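Local coordinates for periplasmic binding protein/LacI transcriptional regulator (Burkholderia graminis C4D1M, PDB 5HQJ) that binds D-arabinose in the crystal and probably serves as the sugar-capturing, solute-binding component of a bacterial ABC transporter, at residues Met126-Asn131 and Gly273-Asp278; Lys227-Arg232 and Asp258-Gly263; Gln61-Gln66 and Val74-Asp79. All coordinates share one frame; numbering follows the deposited sequence.

Contact 1 (Met126-Asn131 and Gly273-Asp278)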
HETATM    1  N   MSE A 126      12.502  -6.560 -10.662  1.00 24.42           N
HETATM    2  CA  MSE A 126      11.335  -5.831 -11.097  1.00 22.44           C
HETATM    3  C   MSE A 126      10.444  -5.492  -9.911  1.00 25.19           C
HETATM    4  O   MSE A 126      10.553  -6.110  -8.849  1.00 23.27           O
HETATM    5  CB  MSE A 126      10.549  -6.643 -12.127  1.00 24.28           C
HETATM    6  CG  MSE A 126       9.956  -7.901 -11.575  1.00 17.71           C
HETATM    7 SE   MSE A 126       9.083  -9.031 -12.916  1.00 34.97          SE
HETATM    8  CE  MSE A 126       7.370  -8.092 -13.022  1.00 24.41           C
ATOM      9  N   TYR A 127       9.592  -4.491 -10.129  1.00 21.21           N
ATOM     10  CA  TYR A 127       8.560  -4.042  -9.202  1.00 16.34           C
ATOM     11  C   TYR A 127       7.170  -4.270  -9.762  1.00 18.64           C
ATOM     12  O   TYR A 127       6.863  -3.869 -10.900  1.00 21.81           O
ATOM     13  CB  TYR A 127       8.764  -2.554  -8.886  1.00 17.18           C
ATOM     14  CG  TYR A 127       7.561  -1.867  -8.238  1.00 18.28           C
ATOM     15  CD1 TYR A 127       7.282  -2.034  -6.898  1.00 25.04           C
ATOM     16  CD2 TYR A 127       6.723  -1.042  -8.974  1.00 21.95           C
ATOM     17  CE1 TYR A 127       6.193  -1.408  -6.324  1.00 16.31           C
ATOM     18  CE2 TYR A 127       5.637  -0.429  -8.407  1.00 18.36           C
ATOM     19  CZ  TYR A 127       5.380  -0.607  -7.068  1.00 21.42           C
ATOM     20  OH  TYR A 127       4.299   0.019  -6.485  1.00 19.05           O
ATOM     21  N   ILE A 128       6.344  -4.911  -8.957  1.00 16.34           N
ATOM     22  CA  ILE A 128       4.952  -5.096  -9.255  1.00 17.55           C
ATOM     23  C   ILE A 128       4.090  -4.295  -8.289  1.00 20.78           C
ATOM     24  O   ILE A 128       4.009  -4.612  -7.100  1.00 16.93           O
ATOM     25  CB  ILE A 128       4.564  -6.580  -9.147  1.00 18.15           C
ATOM     26  CG1 ILE A 128       5.458  -7.411 -10.076  1.00 17.16           C
ATOM     27  CG2 ILE A 128       3.073  -6.794  -9.422  1.00 19.22           C
ATOM     28  CD1 ILE A 128       5.359  -8.904  -9.820  1.00 20.08           C
ATOM     29  N   GLY A 129       3.399  -3.284  -8.781  1.00 18.35           N
ATOM     30  CA  GLY A 129       2.542  -2.542  -7.887  1.00 21.34           C
ATOM     31  C   GLY A 129       1.876  -1.331  -8.495  1.00 19.98           C
ATOM     32  O   GLY A 129       1.854  -1.134  -9.719  1.00 14.60           O
ATOM     33  N   THR A 130       1.304  -0.528  -7.609  1.00 18.11           N
ATOM     34  CA  THR A 130       0.630   0.705  -7.974  1.00 17.91           C
ATOM     35  C   THR A 130       1.643   1.743  -8.427  1.00 10.43           C
ATOM     36  O   THR A 130       2.798   1.750  -7.985  1.00 15.47           O
ATOM     37  CB  THR A 130      -0.176   1.230  -6.762  1.00 15.73           C
ATOM     38  OG1 THR A 130      -1.088   0.201  -6.418  1.00 13.19           O
ATOM     39  CG2 THR A 130      -0.905   2.485  -7.074  1.00 14.88           C
ATOM     40  N   ASN A 131       1.192   2.622  -9.325  1.00 14.26           N
ATOM     41  CA  ASN A 131       1.927   3.848  -9.636  1.00 16.95           C
ATOM     42  C   ASN A 131       1.510   4.845  -8.594  1.00 19.38           C
ATOM     43  O   ASN A 131       0.457   5.458  -8.700  1.00 15.36           O
ATOM     44  CB  ASN A 131       1.612   4.371 -11.032  1.00 26.52           C
ATOM     45  CG  ASN A 131       2.414   5.612 -11.385  1.00 41.65           C
ATOM     46  OD1 ASN A 131       2.954   6.304 -10.504  1.00 20.87           O
ATOM     47  ND2 ASN A 131       2.500   5.902 -12.679  1.00 56.02           N
ATOM     48  N   GLY A 273       0.137 -10.292  -5.598  1.00 12.92           N
ATOM     49  CA  GLY A 273       0.676 -11.525  -5.028  1.00 14.54           C
ATOM     50  C   GLY A 273       0.735 -12.625  -6.061  1.00 15.53           C
ATOM     51  O   GLY A 273       1.693 -13.415  -6.144  1.00 15.66           O
ATOM     52  N   SER A 274      -0.299 -12.690  -6.893  1.00 13.52           N
ATOM     53  CA  SER A 274      -0.321 -13.666  -7.953  1.00 19.05           C
ATOM     54  C   SER A 274       0.830 -13.474  -8.956  1.00 15.96           C
ATOM     55  O   SER A 274       1.580 -14.405  -9.290  1.00 15.29           O
ATOM     56  CB  SER A 274      -1.669 -13.564  -8.676  1.00 18.63           C
ATOM     57  OG  SER A 274      -1.827 -14.666  -9.503  1.00 25.34           O
ATOM     58  N   LEU A 275       0.951 -12.249  -9.454  1.00 14.07           N
ATOM     59  CA  LEU A 275       2.047 -11.906 -10.368  1.00 14.34           C
ATOM     60  C   LEU A 275       3.401 -12.088  -9.723  1.00 14.44           C
ATOM     61  O   LEU A 275       4.336 -12.547 -10.372  1.00 17.55           O
ATOM     62  CB  LEU A 275       1.912 -10.465 -10.846  1.00 15.88           C
ATOM     63  CG  LEU A 275       0.741 -10.225 -11.797  1.00 17.64           C
ATOM     64  CD1 LEU A 275       0.657  -8.749 -12.014  1.00 18.70           C
ATOM     65  CD2 LEU A 275       0.856 -11.001 -13.154  1.00 20.81           C
ATOM     66  N   ALA A 276       3.510 -11.753  -8.448  1.00 16.54           N
ATOM     67  CA  ALA A 276       4.806 -11.914  -7.772  1.00 14.16           C
ATOM     68  C   ALA A 276       5.273 -13.374  -7.847  1.00 20.84           C
ATOM     69  O   ALA A 276       6.424 -13.665  -8.192  1.00 19.82           O
ATOM     70  CB  ALA A 276       4.718 -11.464  -6.358  1.00 17.43           C
ATOM     71  N   VAL A 277       4.387 -14.309  -7.532  1.00 17.60           N
ATOM     72  CA  VAL A 277       4.767 -15.718  -7.588  1.00 16.27           C
ATOM     73  C   VAL A 277       5.013 -16.179  -9.020  1.00 16.49           C
ATOM     74  O   VAL A 277       6.037 -16.814  -9.322  1.00 19.64           O
ATOM     75  CB  VAL A 277       3.703 -16.600  -6.912  1.00 17.92           C
ATOM     76  CG1 VAL A 277       3.975 -18.041  -7.173  1.00 17.74           C
ATOM     77  CG2 VAL A 277       3.689 -16.344  -5.402  1.00 19.12           C
ATOM     78  N   ASP A 278       4.095 -15.845  -9.929  1.00 19.46           N
ATOM     79  CA  ASP A 278       4.255 -16.201 -11.320  1.00 21.33           C
ATOM     80  C   ASP A 278       5.547 -15.693 -11.962  1.00 27.00           C
ATOM     81  O   ASP A 278       6.213 -16.442 -12.687  1.00 24.21           O
ATOM     82  CB  ASP A 278       3.047 -15.706 -12.098  1.00 20.97           C
ATOM     83  CG  ASP A 278       1.867 -16.653 -11.994  1.00 32.82           C
ATOM     84  OD1 ASP A 278       2.086 -17.868 -11.763  1.00 29.31           O
ATOM     85  OD2 ASP A 278       0.735 -16.179 -12.159  1.00 35.43           O
TER
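Ile128 carries the whole strand side of this apolar contact, setting its two branches against Leu275 and Ala276 of the helix. Its CD1 methyl lies over one face of the Leu275-Ala276 peptide group, 3.7 Å from Leu275 C, and touches Leu275 CB at 3.9 Å. The CG2 branch does the second part of the work, resting 4.0 Å from Leu275 CD1. With CG1 anti to the carbonyl carbon (chi1 -56°) and CG2 anti to the backbone N, one branch meets the helix backbone while the other meets the leucine. Ala276 suits its place because a single methyl lets Ile128 CD1 come down on the main chain; its own CB stays 4.4 Å from that CD1.

The side-chain hydrogen bonding lies apart from the apolar patch, at the end of the strand. Tyr127 OH donates to a lone pair of Thr130 O at 2.7 Å, closing the chain back on itself with the ring beneath the turn: Gly129 N sits 3.6 Å above one ring face. Glycine at 129 leaves room for the phenol oxygen. Thr130 OG1 is hydrogen-bonded to Gln267, a residue of the sugar pocket, which ties the loop leaving this strand to the wall of the site.

Strand 127-129 runs in the parallel sheet between 111-115 and 294-295, and helix 269-284 lies across its face. Leu113 of strand 111-115 touches both Ile128 and Ala276, while Val277 turns to the neighbouring helix 42-56, packing on Ala49, Ala52 and Ala53.

Contact 2 (Lys227-Arg232 and Asp258-Gly263)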
ATOM      1  N   LYS A 227     -14.075   6.326  12.312  1.00 12.06           N
ATOM      2  CA  LYS A 227     -14.272   6.054  13.733  1.00 12.50           C
ATOM      3  C   LYS A 227     -14.523   7.384  14.446  1.00 14.28           C
ATOM      4  O   LYS A 227     -15.443   7.502  15.269  1.00 16.04           O
ATOM      5  CB  LYS A 227     -13.067   5.334  14.325  1.00 16.06           C
ATOM      6  CG  LYS A 227     -13.258   5.003  15.793  1.00 23.93           C
ATOM      7  CD  LYS A 227     -12.145   4.132  16.328  1.00 35.61           C
ATOM      8  CE  LYS A 227     -12.560   2.680  16.427  1.00 66.90           C
ATOM      9  NZ  LYS A 227     -11.776   1.970  17.475  1.00 68.74           N
ATOM     10  N   VAL A 228     -13.744   8.395  14.086  1.00 12.76           N
ATOM     11  CA  VAL A 228     -13.785   9.681  14.796  1.00 11.61           C
ATOM     12  C   VAL A 228     -15.059  10.444  14.469  1.00 11.83           C
ATOM     13  O   VAL A 228     -15.703  11.025  15.362  1.00 17.64           O
ATOM     14  CB  VAL A 228     -12.551  10.501  14.476  1.00 11.16           C
ATOM     15  CG1 VAL A 228     -12.688  11.936  15.042  1.00 18.25           C
ATOM     16  CG2 VAL A 228     -11.318   9.816  15.085  1.00 14.13           C
ATOM     17  N   LEU A 229     -15.452  10.409  13.205  1.00 11.71           N
ATOM     18  CA  LEU A 229     -16.687  11.057  12.780  1.00 14.54           C
ATOM     19  C   LEU A 229     -17.926  10.406  13.374  1.00 16.81           C
ATOM     20  O   LEU A 229     -18.975  11.043  13.451  1.00 20.03           O
ATOM     21  CB  LEU A 229     -16.771  11.042  11.257  1.00 15.09           C
ATOM     22  CG  LEU A 229     -15.790  11.990  10.561  1.00 14.34           C
ATOM     23  CD1 LEU A 229     -16.102  11.932   9.074  1.00 12.18           C
ATOM     24  CD2 LEU A 229     -15.878  13.421  11.053  1.00 20.61           C
ATOM     25  N   ASN A 230     -17.810   9.162  13.815  1.00 13.09           N
ATOM     26  CA  ASN A 230     -18.946   8.457  14.347  1.00 14.41           C
ATOM     27  C   ASN A 230     -18.948   8.541  15.879  1.00 31.96           C
ATOM     28  O   ASN A 230     -19.193   7.555  16.567  1.00 59.16           O
ATOM     29  CB  ASN A 230     -18.946   6.997  13.893  1.00 19.56           C
ATOM     30  CG  ASN A 230     -20.334   6.354  13.937  1.00 51.42           C
ATOM     31  OD1 ASN A 230     -21.322   6.999  14.272  1.00 67.33           O
ATOM     32  ND2 ASN A 230     -20.405   5.078  13.581  1.00 65.65           N
ATOM     33  N   THR A 231     -18.659   9.729  16.400  1.00 18.66           N
ATOM     34  CA  THR A 231     -18.646   9.967  17.841  1.00 17.58           C
ATOM     35  C   THR A 231     -19.541  11.145  18.169  1.00 14.46           C
ATOM     36  O   THR A 231     -19.865  11.929  17.297  1.00 20.61           O
ATOM     37  CB  THR A 231     -17.223  10.255  18.398  1.00 14.84           C
ATOM     38  OG1 THR A 231     -16.608  11.370  17.712  1.00 17.49           O
ATOM     39  CG2 THR A 231     -16.324   9.011  18.307  1.00 18.46           C
ATOM     40  N   ARG A 232     -19.893  11.305  19.439  1.00 14.94           N
ATOM     41  CA  ARG A 232     -20.697  12.460  19.816  1.00 24.00           C
ATOM     42  C   ARG A 232     -19.922  13.754  19.537  1.00 18.01           C
ATOM     43  O   ARG A 232     -20.494  14.687  18.959  1.00 22.93           O
ATOM     44  CB  ARG A 232     -21.122  12.403  21.279  1.00 27.72           C
ATOM     45  CG  ARG A 232     -22.165  13.441  21.644  1.00 58.72           C
ATOM     46  CD  ARG A 232     -23.401  13.262  20.793  1.00 73.08           C
ATOM     47  NE  ARG A 232     -24.626  13.612  21.505  1.00 72.96           N
ATOM     48  CZ  ARG A 232     -25.831  13.142  21.199  1.00 88.15           C
ATOM     49  NH1 ARG A 232     -25.987  12.288  20.194  1.00 97.73           N
ATOM     50  NH2 ARG A 232     -26.887  13.519  21.906  1.00 94.74           N
ATOM     51  N   ASP A 258     -21.661   4.138   4.915  1.00 24.13           N
ATOM     52  CA  ASP A 258     -22.289   5.008   5.926  1.00 26.00           C
ATOM     53  C   ASP A 258     -22.204   6.507   5.631  1.00 25.36           C
ATOM     54  O   ASP A 258     -22.815   7.298   6.337  1.00 19.35           O
ATOM     55  CB  ASP A 258     -21.638   4.790   7.302  1.00 52.68           C
ATOM     56  CG  ASP A 258     -21.969   3.447   7.918  1.00 48.98           C
ATOM     57  OD1 ASP A 258     -22.918   2.792   7.449  1.00 30.56           O
ATOM     58  OD2 ASP A 258     -21.279   3.069   8.897  1.00 35.59           O
ATOM     59  N   GLY A 259     -21.418   6.893   4.633  1.00 18.06           N
ATOM     60  CA  GLY A 259     -21.300   8.302   4.258  1.00 18.62           C
ATOM     61  C   GLY A 259     -20.180   9.056   4.949  1.00 17.56           C
ATOM     62  O   GLY A 259     -20.072  10.282   4.863  1.00 17.80           O
ATOM     63  N   TYR A 260     -19.358   8.338   5.704  1.00 16.91           N
ATOM     64  CA  TYR A 260     -18.225   8.963   6.409  1.00 14.62           C
ATOM     65  C   TYR A 260     -17.001   9.136   5.497  1.00 18.34           C
ATOM     66  O   TYR A 260     -16.109   9.953   5.770  1.00 16.09           O
ATOM     67  CB  TYR A 260     -17.860   8.128   7.634  1.00 15.22           C
ATOM     68  CG  TYR A 260     -18.889   8.128   8.707  1.00 14.43           C
ATOM     69  CD1 TYR A 260     -19.207   9.298   9.343  1.00 14.05           C
ATOM     70  CD2 TYR A 260     -19.530   6.959   9.083  1.00 23.82           C
ATOM     71  CE1 TYR A 260     -20.153   9.331  10.357  1.00 23.57           C
ATOM     72  CE2 TYR A 260     -20.486   6.979  10.094  1.00 32.59           C
ATOM     73  CZ  TYR A 260     -20.790   8.182  10.717  1.00 29.79           C
ATOM     74  OH  TYR A 260     -21.726   8.268  11.730  1.00 29.36           O
ATOM     75  N   ILE A 261     -16.958   8.323   4.452  1.00 13.36           N
ATOM     76  CA  ILE A 261     -15.928   8.347   3.422  1.00 11.47           C
ATOM     77  C   ILE A 261     -16.636   8.550   2.089  1.00 15.73           C
ATOM     78  O   ILE A 261     -17.686   7.939   1.856  1.00 14.72           O
ATOM     79  CB  ILE A 261     -15.103   7.036   3.468  1.00 13.69           C
ATOM     80  CG1 ILE A 261     -14.449   6.896   4.858  1.00 16.72           C
ATOM     81  CG2 ILE A 261     -14.066   6.937   2.325  1.00 10.11           C
ATOM     82  CD1 ILE A 261     -13.710   5.604   5.097  1.00 16.33           C
ATOM     83  N   GLN A 262     -16.092   9.410   1.233  1.00 14.57           N
ATOM     84  CA  GLN A 262     -16.719   9.772  -0.052  1.00 11.45           C
ATOM     85  C   GLN A 262     -16.115   9.052  -1.244  1.00 18.69           C
ATOM     86  O   GLN A 262     -16.771   8.874  -2.263  1.00 20.11           O
ATOM     87  CB  GLN A 262     -16.634  11.284  -0.267  1.00 14.39           C
ATOM     88  CG  GLN A 262     -17.631  12.111   0.538  1.00 18.86           C
ATOM     89  CD  GLN A 262     -17.502  11.903   2.027  1.00 22.61           C
ATOM     90  OE1 GLN A 262     -16.430  12.080   2.603  1.00 16.05           O
ATOM     91  NE2 GLN A 262     -18.580  11.477   2.654  1.00 18.40           N
ATOM     92  N   GLY A 263     -14.867   8.631  -1.123  1.00 12.49           N
ATOM     93  CA  GLY A 263     -14.209   7.938  -2.217  1.00 15.58           C
ATOM     94  C   GLY A 263     -13.044   7.144  -1.704  1.00 17.61           C
ATOM     95  O   GLY A 263     -12.422   7.540  -0.701  1.00 13.49           O
TER
HETATM   96  O   HOH W   1     -22.701   4.418  11.662  1.00 38.67           O
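Tyr260 OH donates a weak hydrogen bond to Asn230 OD1, 2.9 Å away, joining the loop after one helix to the end of another. The two side chains meet at about a right angle, the amide and ring planes being turned 37° apart. Asn230 CG, anti to the backbone N (chi1 -157°), brings the amide up to the phenol. Its other end is used too: Asn230 ND2 gives a weak bond of 3.1 Å to a water lying in plane at the edge of the tyrosine ring, which in turn donates weakly to Asp258 OD2.

Deeper in, the contact is apolar. Leu229 CB approaches Tyr260 CD1 obliquely at 3.6 Å, and the two side chains run alongside each other in opposite senses, so that Leu229 CD1 reaches 3.9 Å from Tyr260 O. Tyrosine suits this border: its ring carbons cover the buried leucine while the hydroxyl reaches the exposed asparagine. Lys238 makes a cation-pi contact with the same ring and a hydrogen bond to Asp258 O.

Gly259, at a phi of 91°, turns the chain with two bonds back into the last helical turn; Asn230, by contrast, leaves its helix with a negative phi. Helix 250-258 thus closes with a Schellman motif before strand 263-266, and the contact joins the C-terminal ends of successive helices in an alpha/beta domain.

Contact 3 (Gln61-Gln66 and Val74-Asp79); sequences QWVVPQ and VQIIED
The flat peptide group joining Val64 to Pro65 takes the CD1 methyl of Ile76 over one face, with Ile76 CD1 4.1 Å from Pro65 N and 4.2 Å from Val64 C. The Ile76 and Pro65 side chains cross at about a right angle, with Ile76 CD1 4.2 Å from Pro65 CG. Proline fits here as a rigid apolar surface whose nitrogen carries no hydrogen, so the methyl covers no donor. The carbonyl of this peptide is engaged within its own segment, where Gln66 NE2 gives Val64 O a weak, long hydrogen bond of 3.4 Å.

The other half of the contact is methyl against methyl. Val63 and Ile76 reach toward each other tip to tip, and Val63 CG1 comes to 3.4 Å from Ile76 CG2, tighter than usual for two carbons. Val63 CG1 also lies 3.8 Å from Ile76 CD1, which places it in the fork of the isoleucine. That fit follows from the torsions: Val63 holds CG1 anti to its own N (chi1 -169°), while in Ile76 CG1 stands anti to the carbonyl carbon (chi1 -69°), spreading the two branches toward the chain opposite. Beta-branched residues suit both positions, since each carries its bulk close to the backbone.

Ile76 also touches Ile34 of strand 30-34, and Pro65 packs on that same residue. Strand 59-62, helix 71-82 and strand 87-90 form a beta-alpha-beta crossover that passes over strand 30-34, giving the 2-1-3 strand order of the Rossmann-like domains of periplasmic sugar-binding proteins.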
ATOM      1  N   GLN A  61       5.980 -20.080   1.079  1.00 24.49           N
ATOM      2  CA  GLN A  61       5.838 -19.548   2.434  1.00 31.21           C
ATOM      3  C   GLN A  61       5.568 -18.047   2.470  1.00 24.16           C
ATOM      4  O   GLN A  61       6.107 -17.235   1.691  1.00 26.54           O
ATOM      5  CB  GLN A  61       7.085 -19.857   3.287  1.00 32.54           C
ATOM      6  CG  GLN A  61       8.318 -19.947   2.474  1.00 49.85           C
ATOM      7  CD  GLN A  61       9.578 -20.156   3.290  1.00 64.82           C
ATOM      8  OE1 GLN A  61       9.572 -20.054   4.518  1.00 78.61           O
ATOM      9  NE2 GLN A  61      10.672 -20.449   2.601  1.00 55.01           N
ATOM     10  N   TRP A  62       4.728 -17.698   3.427  1.00 23.93           N
ATOM     11  CA  TRP A  62       4.420 -16.331   3.783  1.00 22.91           C
ATOM     12  C   TRP A  62       5.182 -16.010   5.063  1.00 24.29           C
ATOM     13  O   TRP A  62       4.951 -16.642   6.094  1.00 29.17           O
ATOM     14  CB  TRP A  62       2.892 -16.214   3.929  1.00 22.54           C
ATOM     15  CG  TRP A  62       2.316 -14.916   4.332  1.00 21.15           C
ATOM     16  CD1 TRP A  62       1.807 -14.592   5.548  1.00 22.87           C
ATOM     17  CD2 TRP A  62       2.135 -13.767   3.505  1.00 15.91           C
ATOM     18  NE1 TRP A  62       1.306 -13.315   5.533  1.00 23.14           N
ATOM     19  CE2 TRP A  62       1.501 -12.783   4.286  1.00 19.55           C
ATOM     20  CE3 TRP A  62       2.434 -13.471   2.167  1.00 18.42           C
ATOM     21  CZ2 TRP A  62       1.192 -11.531   3.799  1.00 20.67           C
ATOM     22  CZ3 TRP A  62       2.107 -12.207   1.683  1.00 18.42           C
ATOM     23  CH2 TRP A  62       1.518 -11.259   2.494  1.00 19.36           C
ATOM     24  N   VAL A  63       6.118 -15.071   4.972  1.00 21.58           N
ATOM     25  CA  VAL A  63       7.017 -14.739   6.078  1.00 23.45           C
ATOM     26  C   VAL A  63       6.768 -13.320   6.576  1.00 25.61           C
ATOM     27  O   VAL A  63       7.019 -12.332   5.876  1.00 26.57           O
ATOM     28  CB  VAL A  63       8.480 -14.899   5.650  1.00 36.75           C
ATOM     29  CG1 VAL A  63       9.396 -14.825   6.864  1.00 36.04           C
ATOM     30  CG2 VAL A  63       8.658 -16.228   4.916  1.00 32.85           C
ATOM     31  N   VAL A  64       6.301 -13.217   7.811  1.00 29.29           N
ATOM     32  CA  VAL A  64       5.788 -11.956   8.310  1.00 33.19           C
ATOM     33  C   VAL A  64       6.733 -11.230   9.277  1.00 36.93           C
ATOM     34  O   VAL A  64       7.127 -11.792  10.304  1.00 29.16           O
ATOM     35  CB  VAL A  64       4.456 -12.168   9.034  1.00 28.95           C
ATOM     36  CG1 VAL A  64       3.782 -10.850   9.206  1.00 29.94           C
ATOM     37  CG2 VAL A  64       3.545 -13.141   8.259  1.00 25.01           C
ATOM     38  N   PRO A  65       7.084  -9.969   8.967  1.00 36.18           N
ATOM     39  CA  PRO A  65       7.811  -9.165   9.964  1.00 42.74           C
ATOM     40  C   PRO A  65       6.972  -8.877  11.224  1.00 58.14           C
ATOM     41  O   PRO A  65       5.748  -8.947  11.149  1.00 70.47           O
ATOM     42  CB  PRO A  65       8.125  -7.868   9.209  1.00 47.52           C
ATOM     43  CG  PRO A  65       8.067  -8.246   7.721  1.00 36.12           C
ATOM     44  CD  PRO A  65       6.988  -9.289   7.660  1.00 31.11           C
ATOM     45  N   GLN A  66       7.618  -8.549  12.352  1.00 51.16           N
ATOM     46  CA  GLN A  66       6.906  -8.279  13.610  1.00 49.58           C
ATOM     47  C   GLN A  66       6.664  -6.785  13.798  1.00 57.57           C
ATOM     48  O   GLN A  66       5.759  -6.375  14.538  1.00 44.03           O
ATOM     49  CB  GLN A  66       7.686  -8.812  14.811  1.00 53.68           C
ATOM     50  CG  GLN A  66       8.218 -10.219  14.641  1.00 64.37           C
ATOM     51  CD  GLN A  66       9.517 -10.257  13.861  1.00 81.66           C
ATOM     52  OE1 GLN A  66      10.567  -9.866  14.373  1.00118.66           O
ATOM     53  NE2 GLN A  66       9.454 -10.720  12.612  1.00 59.40           N
ATOM     54  N   VAL A  74      15.771  -7.703   7.011  1.00 36.99           N
ATOM     55  CA  VAL A  74      17.087  -8.222   6.636  1.00 36.72           C
ATOM     56  C   VAL A  74      17.272  -9.631   7.220  1.00 37.50           C
ATOM     57  O   VAL A  74      17.707 -10.545   6.523  1.00 37.90           O
ATOM     58  CB  VAL A  74      18.242  -7.283   7.103  1.00 40.35           C
ATOM     59  CG1 VAL A  74      19.605  -7.847   6.708  1.00 44.34           C
ATOM     60  CG2 VAL A  74      18.069  -5.906   6.494  1.00 38.05           C
ATOM     61  N   GLN A  75      16.921  -9.813   8.491  1.00 45.89           N
ATOM     62  CA  GLN A  75      17.065 -11.118   9.125  1.00 43.01           C
ATOM     63  C   GLN A  75      16.309 -12.184   8.345  1.00 37.11           C
ATOM     64  O   GLN A  75      16.827 -13.286   8.135  1.00 46.55           O
ATOM     65  CB  GLN A  75      16.579 -11.080  10.581  1.00 47.12           C
ATOM     66  CG  GLN A  75      17.602 -10.506  11.543  1.00 70.04           C
ATOM     67  CD  GLN A  75      18.903 -11.292  11.538  1.00 72.89           C
ATOM     68  OE1 GLN A  75      18.901 -12.515  11.698  1.00 72.40           O
ATOM     69  NE2 GLN A  75      20.022 -10.596  11.318  1.00 65.13           N
ATOM     70  N   ILE A  76      15.107 -11.849   7.880  1.00 44.04           N
ATOM     71  CA  ILE A  76      14.291 -12.814   7.137  1.00 44.88           C
ATOM     72  C   ILE A  76      14.961 -13.247   5.837  1.00 33.86           C
ATOM     73  O   ILE A  76      14.947 -14.426   5.483  1.00 35.76           O
ATOM     74  CB  ILE A  76      12.900 -12.256   6.814  1.00 42.21           C
ATOM     75  CG1 ILE A  76      12.083 -12.126   8.098  1.00 39.66           C
ATOM     76  CG2 ILE A  76      12.175 -13.186   5.836  1.00 38.31           C
ATOM     77  CD1 ILE A  76      10.746 -11.419   7.923  1.00 36.33           C
ATOM     78  N   ILE A  77      15.554 -12.299   5.123  1.00 34.14           N
ATOM     79  CA  ILE A  77      16.189 -12.628   3.854  1.00 37.68           C
ATOM     80  C   ILE A  77      17.443 -13.493   4.078  1.00 37.31           C
ATOM     81  O   ILE A  77      17.681 -14.422   3.313  1.00 37.68           O
ATOM     82  CB  ILE A  77      16.512 -11.334   3.036  1.00 34.28           C
ATOM     83  CG1 ILE A  77      15.197 -10.628   2.664  1.00 32.80           C
ATOM     84  CG2 ILE A  77      17.262 -11.677   1.758  1.00 34.92           C
ATOM     85  CD1 ILE A  77      15.339  -9.178   2.295  1.00 35.20           C
ATOM     86  N   GLU A  78      18.198 -13.265   5.153  1.00 55.70           N
ATOM     87  CA  GLU A  78      19.375 -14.102   5.415  1.00 56.15           C
ATOM     88  C   GLU A  78      18.985 -15.563   5.653  1.00 40.99           C
ATOM     89  O   GLU A  78      19.636 -16.470   5.126  1.00 44.17           O
ATOM     90  CB  GLU A  78      20.175 -13.575   6.610  1.00 69.31           C
ATOM     91  CG  GLU A  78      20.386 -12.071   6.577  1.00 60.22           C
ATOM     92  CD  GLU A  78      21.655 -11.628   7.258  1.00 60.78           C
ATOM     93  OE1 GLU A  78      21.814 -11.919   8.468  1.00 58.84           O
ATOM     94  OE2 GLU A  78      22.492 -10.979   6.580  1.00 60.41           O
ATOM     95  N   ASP A  79      17.925 -15.792   6.431  1.00 39.72           N
ATOM     96  CA  ASP A  79      17.395 -17.143   6.623  1.00 43.06           C
ATOM     97  C   ASP A  79      17.070 -17.788   5.290  1.00 46.94           C
ATOM     98  O   ASP A  79      17.405 -18.943   5.044  1.00 71.43           O
ATOM     99  CB  ASP A  79      16.137 -17.126   7.486  1.00 41.32           C
ATOM    100  CG  ASP A  79      16.398 -16.672   8.902  1.00 57.39           C
ATOM    101  OD1 ASP A  79      15.721 -17.191   9.814  1.00 72.95           O
ATOM    102  OD2 ASP A  79      17.270 -15.801   9.109  1.00 72.80           O
TER

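Overall arrangement
Contacts 1 and 3 both pack a helix on the same parallel sheet, their centres about 18 Å apart, whereas contact 2 belongs to the other domain, on the opposite side of the chain's centre, its centre about 33 Å from that of contact 1. Contact 1 is the buried one, and aliphatic side-chain carbons and helix backbone supply it. Contact 3, partly buried just past the edge strand, is equally apolar. Nearer the surface, contact 2 adds a weak phenol-amide bond and a water to its apolar half. Along the chain, contact 3 closes first, and contact 2 then lies within the loop that contact 1 closes, since the chain visits the second domain and returns.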